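Local atomic coordinates of methyltransferase (Streptococcus pyogenes, PDB entry 2ESR), a protein that probably transfers a methyl group from S-adenosylmethionine to a nucleic acid base. Residues E113-T118 with C136-T141. Sequence-based numbering, arbitrary orientation.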
loop_
_atom_site.group_PDB
_atom_site.type_symbol
_atom_site.label_atom_id
_atom_site.label_comp_id
_atom_site.label_asym_id
_atom_site.label_seq_id
_atom_site.Cartn_x
_atom_site.Cartn_y
_atom_site.Cartn_z
ATOM N N GLU A 113 5.352 -11.388 23.479
ATOM C CA GLU A 113 4.175 -10.580 23.794
ATOM C C GLU A 113 3.542 -9.956 22.558
ATOM O O GLU A 113 2.331 -10.031 22.350
ATOM C CB GLU A 113 4.536 -9.431 24.737
ATOM C CG GLU A 113 5.084 -9.821 26.087
ATOM C CD GLU A 113 4.052 -10.471 26.979
ATOM O OE1 GLU A 113 2.836 -10.296 26.732
ATOM O OE2 GLU A 113 4.462 -11.148 27.942
ATOM N N THR A 114 4.370 -9.315 21.743
ATOM C CA THR A 114 3.871 -8.629 20.560
ATOM C C THR A 114 3.395 -9.568 19.459
ATOM O O THR A 114 2.437 -9.262 18.744
ATOM C CB THR A 114 4.941 -7.693 20.003
ATOM O OG1 THR A 114 5.384 -6.821 21.047
ATOM C CG2 THR A 114 4.369 -6.860 18.867
ATOM N N ILE A 115 4.063 -10.703 19.304
ATOM C CA ILE A 115 3.637 -11.645 18.274
ATOM C C ILE A 115 2.219 -12.122 18.576
ATOM O O ILE A 115 1.359 -12.126 17.700
ATOM C CB ILE A 115 4.602 -12.833 18.184
ATOM C CG1 ILE A 115 5.891 -12.366 17.498
ATOM C CG2 ILE A 115 3.960 -13.995 17.431
ATOM C CD1 ILE A 115 6.963 -13.429 17.417
ATOM N N VAL A 116 1.962 -12.493 19.824
ATOM C CA VAL A 116 0.627 -12.957 20.190
ATOM C C VAL A 116 -0.421 -11.850 20.000
ATOM O O VAL A 116 -1.462 -12.061 19.371
ATOM C CB VAL A 116 0.605 -13.455 21.655
ATOM C CG1 VAL A 116 -0.819 -13.804 22.073
ATOM C CG2 VAL A 116 1.498 -14.679 21.792
ATOM N N ALA A 117 -0.142 -10.664 20.524
ATOM C CA ALA A 117 -1.088 -9.564 20.402
ATOM C C ALA A 117 -1.340 -9.204 18.940
ATOM O O ALA A 117 -2.472 -8.931 18.551
ATOM C CB ALA A 117 -0.565 -8.343 21.153
ATOM N N THR A 118 -0.285 -9.207 18.131
ATOM C CA THR A 118 -0.433 -8.839 16.727
ATOM C C THR A 118 -1.238 -9.858 15.930
ATOM O O THR A 118 -2.094 -9.482 15.136
ATOM C CB THR A 118 0.944 -8.610 16.069
ATOM O OG1 THR A 118 1.623 -7.560 16.774
ATOM C CG2 THR A 118 0.787 -8.199 14.607
ATOM N N CYS A 136 7.276 -15.799 11.837
ATOM C CA CYS A 136 7.871 -15.083 12.948
ATOM C C CYS A 136 9.340 -15.419 13.108
ATOM O O CYS A 136 9.700 -16.585 13.211
ATOM C CB CYS A 136 7.148 -15.445 14.242
ATOM S SG CYS A 136 5.355 -15.259 14.168
ATOM N N GLU A 137 10.188 -14.398 13.123
ATOM C CA GLU A 137 11.618 -14.622 13.323
ATOM C C GLU A 137 11.927 -14.015 14.684
ATOM O O GLU A 137 11.617 -12.847 14.937
ATOM C CB GLU A 137 12.444 -13.943 12.225
ATOM C CG GLU A 137 13.947 -14.137 12.400
ATOM C CD GLU A 137 14.745 -13.680 11.193
ATOM O OE1 GLU A 137 14.396 -12.628 10.612
ATOM O OE2 GLU A 137 15.725 -14.368 10.832
ATOM N N THR A 138 12.519 -14.812 15.565
ATOM C CA THR A 138 12.832 -14.359 16.921
ATOM C C THR A 138 14.148 -14.959 17.394
ATOM O O THR A 138 14.790 -15.710 16.667
ATOM C CB THR A 138 11.764 -14.840 17.911
ATOM O OG1 THR A 138 11.854 -16.268 18.034
ATOM C CG2 THR A 138 10.370 -14.481 17.414
ATOM N N ASP A 139 14.551 -14.623 18.616
ATOM C CA ASP A 139 15.769 -15.203 19.163
ATOM C C ASP A 139 15.436 -16.678 19.363
ATOM O O ASP A 139 14.265 -17.038 19.493
ATOM C CB ASP A 139 16.142 -14.563 20.504
ATOM C CG ASP A 139 16.611 -13.125 20.357
ATOM O OD1 ASP A 139 17.007 -12.725 19.241
ATOM O OD2 ASP A 139 16.603 -12.399 21.373
ATOM N N LYS A 140 16.456 -17.527 19.375
ATOM C CA LYS A 140 16.253 -18.963 19.530
ATOM C C LYS A 140 15.566 -19.346 20.837
ATOM O O LYS A 140 14.807 -20.315 20.886
ATOM C CB LYS A 140 17.595 -19.696 19.443
ATOM C CG LYS A 140 18.575 -19.291 20.531
ATOM C CD LYS A 140 19.809 -20.186 20.565
ATOM C CE LYS A 140 20.609 -20.101 19.283
ATOM N NZ LYS A 140 21.873 -20.888 19.389
ATOM N N THR A 141 15.825 -18.580 21.888
ATOM C CA THR A 141 15.257 -18.865 23.197
ATOM C C THR A 141 13.789 -18.488 23.378
ATOM O O THR A 141 13.130 -18.992 24.284
ATOM C CB THR A 141 16.077 -18.180 24.299
ATOM O OG1 THR A 141 16.124 -16.771 24.049
ATOM C CG2 THR A 141 17.492 -18.731 24.323
#
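Thr114 O, one residue ahead of the Ile115 side chain that meets Cys136 and Thr138, accepts two bonds from a single residue: Thr118 N at 2.8 Å continues the helical ladder, and Thr118 OG1 at 2.7 Å adds a side-chain bond. The two donors approach from opposite faces of the carbonyl plane, the hydroxyl lying 34° off it, and this second bond fixes the rotation of the buried Thr118 side chain. Across the contact there is no hydrogen bond; Ile115 alone bridges from helix to strand, with both of its branches. Its CG1 arm lies anti to the carbonyl carbon (chi1 -74°) and runs on extended (chi2 177°), carrying the terminal methyl to the strand. There Ile115 CD1 sits 3.6 Å from Thr138 CG2, the two side chains meeting at a slant, and 3.8 Å from Cys136 CB. The shorter branch faces the sulfur, with Ile115 CG2 3.8 Å from Cys136 SG. Cys136 and Thr138 point to the helix on one face of the strand, whereas Glu137 between them points away, the usual alternation. Thr138 keeps its methyl for this apolar patch and turns its hydroxyl to the chain beyond: Thr138 OG1 donates to Asp139 O at 2.9 Å. All three touching residues are buried. The hydroxyl of Thr114 is placed to share its proton between Pro109 O and Tyr110 O, tying the helix to the preceding Asp107-Pro108-Pro109-Tyr110 segment, which has the DPPY sequence found in amino-group methyltransferases. On its two edges, strand 132-139 pairs with strand 162-169, through Cys136 and Thr138, and with Leu106 through Glu137. Helix 111-124 thus packs on the sheet as the connection between parallel neighbours 101-106 and 132-139, a beta-alpha-beta crossover of the Rossmann-like methyltransferase fold.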